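Local structure of putative dihydrodipicolinate synthase (Thermus thermophilus, 2PCQ) at residues Pro4-Pro9 with Leu35-Ser40; Pro64-Leu69 with Ala91-Pro96. The protein is a putative dihydrodipicolinate synthase, a member of the dihydrodipicolinate synthetase family with a TIM-barrel fold. All coordinates share one frame; numbering follows the deposited sequence.

Contact 1 of 2, residues Pro4-Pro9 with Leu35-Ser40; sequences PPIPTP and LLVYGS
Leu36 N gives its hydrogen to Pro4 O at 3.2 Å, joining two parallel strands, the donor tilted 28° from the carbonyl plane. Two residues on, Ile6 N returns only a weak bond to Leu36 O. Two waters then take over where the backbones part. The first donates to both Ile6 O and Leu36 O and accepts from Gly39 N; the second donates to Ile6 O and to Thr8 OG1 and accepts from Tyr38 N, leaving Ile6 O gripped by two waters.

Ile6 buries more surface here than any other residue of the two segments. From CB, CG1 sits between the backbone N and the carbonyl carbon (chi1 66°) and lies 3.8 Å from Leu36 O. CG2, beside the backbone N, meets Leu35 CD2 at 3.9 Å, and the tip CD1 comes only loosely to Val37 CG2. The same Leu35 methyl touches Pro4 CG, so it is shared by two residues of the first strand. On the other face of the sheet, Pro5 CB packs on Leu36 CD2 at 4.0 Å.

Farther on, Thr8 OG1 lies in the plane of the Tyr38 ring at its edge, 3.6 Å from CE1, while Val37 CG1 covers one ring face. Thr8 OG1, besides its water, bonds Gly42 O, and Tyr38 OH bonds Arg52 O. Helix 18-28, whose Phe21 packs on Ile6 and Thr8, connects the strands, making this the first beta-alpha-beta unit of a TIM barrel.

Contact 2 of 2, residues Pro64-Leu69 with Ala91-Pro96; sequences PFLVGL and ALLATP
Leu69 extends its CG anti to the backbone N (chi1 -169°), whereas Leu92 holds its CG beside its own backbone N (chi1 -60°), and the two side chains meet through their CD1 methyls at 3.9 Å. Leu92 CD2 also approaches Leu69 CD1, so both methyls of Leu92 border one methyl of Leu69. On this face Leu69 CB also lies near Ala94 CB, and helix 74-87 closes over the leucines with Ala80 on Leu69 and with Leu81 and Ala84 on Leu92.

The opposite face carries Leu66, Ala91 and Leu93. Leu66 CD2 rests 3.8 Å from Ala91 CB, and its other methyl, CD1, makes a looser contact with Leu93 CD1. Gly68 also belongs here, and Leu93 CB packs on its CA at 4.1 Å.

Between these layers runs parallel backbone pairing. Val67 N binds Ala91 O, and Val67 O accepts from Leu93 N. Leu69 N gives the shortest of the four bonds, 2.8 Å to Leu93 O, with its donor 46° above the carbonyl plane. Thr95 N closes the series on Leu69 O at 3.3 Å. CA-H groups reach the same oxygens, among them Gly68 CA to Leu93 O and Ala94 CA to Leu69 O, both at 3.3 Å. A water also lies 2.7 Å from Leu69 O.

The contacts between side chains across the strands are thus apolar, while the backbone polar groups of Val67, Leu69 and Leu93 are satisfied within the sheet: direction and register come from main-chain bonds, and the leucine and alanine side chains fill the two faces.

Contacts 1 and 2 follow one another along the chain and around the barrel, their centres 10 Å apart. Strands 36-37 and 66-69 are direct neighbours and stitch the two pairs into one run of four: Val37 N probably bonds Leu66 O at 2.8 Å, and Val37 O probably bonds Gly68 N at 2.7 Å. Leu36 CD2 meets Leu93 CD1 at 3.7 Å, which carries apolar packing from contact 1 over to the last strand of contact 2. The potassium ion, bound at Ala143 and Val148, lies about 11 Å from the Ala91 side chain, and the described residues do not include its ligands. At contact 1, Ser40 reaches Tyr99 and Tyr100 of the second subunit.

Contact 1 of 2, residues Pro4-Pro9 with Leu35-Ser40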
loop_
_atom_site.group_PDB
_atom_site.type_symbol
_atom_site.label_atom_id
_atom_site.label_comp_id
_atom_site.label_asym_id
_atom_site.label_seq_id
_atom_site.Cartn_x
_atom_site.Cartn_y
_atom_site.Cartn_z
ATOM N N PRO A 4 -26.002 -4.193 16.103
ATOM C CA PRO A 4 -25.693 -3.087 15.206
ATOM C C PRO A 4 -24.833 -2.028 15.890
ATOM O O PRO A 4 -24.961 -1.793 17.092
ATOM C CB PRO A 4 -27.069 -2.542 14.867
ATOM C CG PRO A 4 -27.757 -2.627 16.209
ATOM C CD PRO A 4 -27.333 -4.010 16.718
ATOM N N PRO A 5 -23.913 -1.407 15.138
ATOM C CA PRO A 5 -23.071 -0.363 15.723
ATOM C C PRO A 5 -23.908 0.905 15.533
ATOM O O PRO A 5 -23.876 1.526 14.469
ATOM C CB PRO A 5 -21.827 -0.386 14.836
ATOM C CG PRO A 5 -22.384 -0.758 13.495
ATOM C CD PRO A 5 -23.372 -1.862 13.844
ATOM N N ILE A 6 -24.682 1.278 16.548
ATOM C CA ILE A 6 -25.532 2.451 16.410
ATOM C C ILE A 6 -24.764 3.760 16.289
ATOM O O ILE A 6 -23.768 3.986 16.976
ATOM C CB ILE A 6 -26.549 2.578 17.575
ATOM C CG1 ILE A 6 -25.828 2.845 18.895
ATOM C CG2 ILE A 6 -27.386 1.306 17.671
ATOM C CD1 ILE A 6 -26.773 3.219 20.022
ATOM N N PRO A 7 -25.215 4.640 15.386
ATOM C CA PRO A 7 -24.533 5.922 15.219
ATOM C C PRO A 7 -24.826 6.829 16.403
ATOM O O PRO A 7 -25.763 6.581 17.163
ATOM C CB PRO A 7 -25.117 6.454 13.912
ATOM C CG PRO A 7 -26.503 5.903 13.917
ATOM C CD PRO A 7 -26.294 4.480 14.394
ATOM N N THR A 8 -24.001 7.857 16.579
ATOM C CA THR A 8 -24.193 8.817 17.656
ATOM C C THR A 8 -24.695 10.092 16.989
ATOM O O THR A 8 -23.977 10.727 16.218
ATOM C CB THR A 8 -22.880 9.102 18.400
ATOM O OG1 THR A 8 -22.388 7.883 18.972
ATOM C CG2 THR A 8 -23.112 10.119 19.514
ATOM N N PRO A 9 -25.950 10.474 17.270
ATOM C CA PRO A 9 -26.588 11.666 16.706
ATOM C C PRO A 9 -26.014 13.020 17.100
ATOM O O PRO A 9 -25.710 13.261 18.263
ATOM C CB PRO A 9 -28.045 11.534 17.162
ATOM C CG PRO A 9 -28.213 10.062 17.417
ATOM C CD PRO A 9 -26.912 9.707 18.079
ATOM N N LEU A 35 -26.634 -4.093 21.553
ATOM C CA LEU A 35 -26.118 -2.930 20.851
ATOM C C LEU A 35 -24.630 -2.726 21.073
ATOM O O LEU A 35 -24.080 -3.130 22.100
ATOM C CB LEU A 35 -26.832 -1.660 21.326
ATOM C CG LEU A 35 -28.355 -1.547 21.265
ATOM C CD1 LEU A 35 -28.767 -0.244 21.941
ATOM C CD2 LEU A 35 -28.839 -1.583 19.819
ATOM N N LEU A 36 -23.987 -2.098 20.093
ATOM C CA LEU A 36 -22.580 -1.741 20.209
ATOM C C LEU A 36 -22.593 -0.220 20.210
ATOM O O LEU A 36 -22.939 0.402 19.202
ATOM C CB LEU A 36 -21.750 -2.241 19.018
ATOM C CG LEU A 36 -20.410 -1.500 18.846
ATOM C CD1 LEU A 36 -19.594 -1.550 20.137
ATOM C CD2 LEU A 36 -19.621 -2.112 17.697
ATOM N N VAL A 37 -22.252 0.373 21.349
ATOM C CA VAL A 37 -22.212 1.827 21.477
ATOM C C VAL A 37 -20.781 2.301 21.202
ATOM O O VAL A 37 -19.823 1.714 21.694
ATOM C CB VAL A 37 -22.629 2.279 22.902
ATOM C CG1 VAL A 37 -22.626 3.798 22.991
ATOM C CG2 VAL A 37 -24.010 1.736 23.236
ATOM N N TYR A 38 -20.649 3.355 20.403
ATOM C CA TYR A 38 -19.346 3.909 20.048
ATOM C C TYR A 38 -18.479 2.932 19.255
ATOM O O TYR A 38 -17.275 2.809 19.500
ATOM C CB TYR A 38 -18.582 4.379 21.299
ATOM C CG TYR A 38 -19.263 5.488 22.082
ATOM C CD1 TYR A 38 -20.100 6.408 21.448
ATOM C CD2 TYR A 38 -19.050 5.630 23.454
ATOM C CE1 TYR A 38 -20.709 7.444 22.159
ATOM C CE2 TYR A 38 -19.653 6.671 24.179
ATOM C CZ TYR A 38 -20.479 7.569 23.524
ATOM O OH TYR A 38 -21.066 8.600 24.221
ATOM N N GLY A 39 -19.106 2.230 18.315
ATOM C CA GLY A 39 -18.381 1.312 17.455
ATOM C C GLY A 39 -17.734 2.175 16.385
ATOM O O GLY A 39 -17.795 3.399 16.486
ATOM N N SER A 40 -17.126 1.575 15.364
ATOM C CA SER A 40 -16.480 2.372 14.321
ATOM C C SER A 40 -17.456 3.279 13.566
ATOM O O SER A 40 -17.059 4.312 13.033
ATOM C CB SER A 40 -15.719 1.471 13.335
ATOM O OG SER A 40 -16.578 0.540 12.698
HETATM O O HOH W 1 -21.795 2.209 17.504
HETATM O O HOH W 2 -22.674 5.090 19.174
#

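Contact 2 of 2, residues Pro64-Leu69 with Ala91-Pro96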
loop_
_atom_site.group_PDB
_atom_site.type_symbol
_atom_site.label_atom_id
_atom_site.label_comp_id
_atom_site.label_asym_id
_atom_site.label_seq_id
_atom_site.Cartn_x
_atom_site.Cartn_y
_atom_site.Cartn_z
ATOM N N PRO A 64 -27.817 -6.860 27.000
ATOM C CA PRO A 64 -26.364 -6.748 27.184
ATOM C C PRO A 64 -25.769 -5.981 26.005
ATOM O O PRO A 64 -26.034 -6.309 24.851
ATOM C CB PRO A 64 -25.906 -8.205 27.215
ATOM C CG PRO A 64 -27.081 -8.905 27.847
ATOM C CD PRO A 64 -28.264 -8.259 27.148
ATOM N N PHE A 65 -24.965 -4.965 26.294
ATOM C CA PHE A 65 -24.376 -4.163 25.233
ATOM C C PHE A 65 -22.863 -4.059 25.320
ATOM O O PHE A 65 -22.257 -4.359 26.353
ATOM C CB PHE A 65 -24.989 -2.761 25.240
ATOM C CG PHE A 65 -24.675 -1.959 26.476
ATOM C CD1 PHE A 65 -23.718 -0.946 26.442
ATOM C CD2 PHE A 65 -25.353 -2.198 27.668
ATOM C CE1 PHE A 65 -23.446 -0.178 27.576
ATOM C CE2 PHE A 65 -25.090 -1.437 28.808
ATOM C CZ PHE A 65 -24.135 -0.424 28.764
ATOM N N LEU A 66 -22.265 -3.632 24.214
ATOM C CA LEU A 66 -20.826 -3.462 24.124
ATOM C C LEU A 66 -20.530 -1.986 23.934
ATOM O O LEU A 66 -21.349 -1.242 23.393
ATOM C CB LEU A 66 -20.272 -4.239 22.926
ATOM C CG LEU A 66 -20.487 -5.752 22.865
ATOM C CD1 LEU A 66 -20.026 -6.267 21.506
ATOM C CD2 LEU A 66 -19.718 -6.431 23.992
ATOM N N VAL A 67 -19.360 -1.561 24.391
ATOM C CA VAL A 67 -18.955 -0.174 24.227
ATOM C C VAL A 67 -17.584 -0.147 23.566
ATOM O O VAL A 67 -16.645 -0.791 24.038
ATOM C CB VAL A 67 -18.877 0.565 25.576
ATOM C CG1 VAL A 67 -18.425 2.006 25.349
ATOM C CG2 VAL A 67 -20.236 0.543 26.256
ATOM N N GLY A 68 -17.478 0.586 22.466
ATOM C CA GLY A 68 -16.206 0.679 21.776
ATOM C C GLY A 68 -15.277 1.616 22.524
ATOM O O GLY A 68 -15.713 2.655 23.019
ATOM N N LEU A 69 -14.002 1.247 22.626
ATOM C CA LEU A 69 -13.024 2.082 23.307
ATOM C C LEU A 69 -11.867 2.316 22.347
ATOM O O LEU A 69 -11.090 1.404 22.042
ATOM C CB LEU A 69 -12.532 1.413 24.596
ATOM C CG LEU A 69 -11.712 2.308 25.532
ATOM C CD1 LEU A 69 -11.760 1.746 26.939
ATOM C CD2 LEU A 69 -10.285 2.417 25.038
ATOM N N ALA A 91 -18.938 -5.744 27.874
ATOM C CA ALA A 91 -17.524 -5.794 27.523
ATOM C C ALA A 91 -17.148 -4.610 26.647
ATOM O O ALA A 91 -18.014 -3.890 26.144
ATOM C CB ALA A 91 -17.199 -7.101 26.803
ATOM N N LEU A 92 -15.847 -4.413 26.475
ATOM C CA LEU A 92 -15.333 -3.335 25.643
ATOM C C LEU A 92 -14.940 -3.917 24.292
ATOM O O LEU A 92 -14.755 -5.126 24.155
ATOM C CB LEU A 92 -14.084 -2.719 26.279
ATOM C CG LEU A 92 -14.178 -2.100 27.671
ATOM C CD1 LEU A 92 -12.776 -1.851 28.198
ATOM C CD2 LEU A 92 -14.973 -0.802 27.612
ATOM N N LEU A 93 -14.837 -3.045 23.299
ATOM C CA LEU A 93 -14.398 -3.423 21.964
ATOM C C LEU A 93 -13.303 -2.390 21.750
ATOM O O LEU A 93 -13.572 -1.262 21.345
ATOM C CB LEU A 93 -15.528 -3.256 20.943
ATOM C CG LEU A 93 -15.916 -4.553 20.220
ATOM C CD1 LEU A 93 -17.080 -4.306 19.271
ATOM C CD2 LEU A 93 -14.719 -5.080 19.457
ATOM N N ALA A 94 -12.069 -2.773 22.057
ATOM C CA ALA A 94 -10.944 -1.851 21.966
ATOM C C ALA A 94 -10.026 -2.005 20.760
ATOM O O ALA A 94 -9.608 -3.104 20.415
ATOM C CB ALA A 94 -10.116 -1.937 23.248
ATOM N N THR A 95 -9.706 -0.870 20.146
ATOM C CA THR A 95 -8.818 -0.811 18.991
ATOM C C THR A 95 -7.401 -0.530 19.493
ATOM O O THR A 95 -7.214 -0.042 20.606
ATOM C CB THR A 95 -9.213 0.343 18.052
ATOM O OG1 THR A 95 -9.277 1.557 18.809
ATOM C CG2 THR A 95 -10.567 0.084 17.402
ATOM N N PRO A 96 -6.380 -0.833 18.676
ATOM C CA PRO A 96 -4.996 -0.581 19.091
ATOM C C PRO A 96 -4.667 0.908 18.984
ATOM O O PRO A 96 -5.338 1.645 18.261
ATOM C CB PRO A 96 -4.172 -1.381 18.075
ATOM C CG PRO A 96 -5.142 -2.391 17.520
ATOM C CD PRO A 96 -6.419 -1.607 17.426
HETATM O O HOH W 3 -8.396 1.824 22.258
#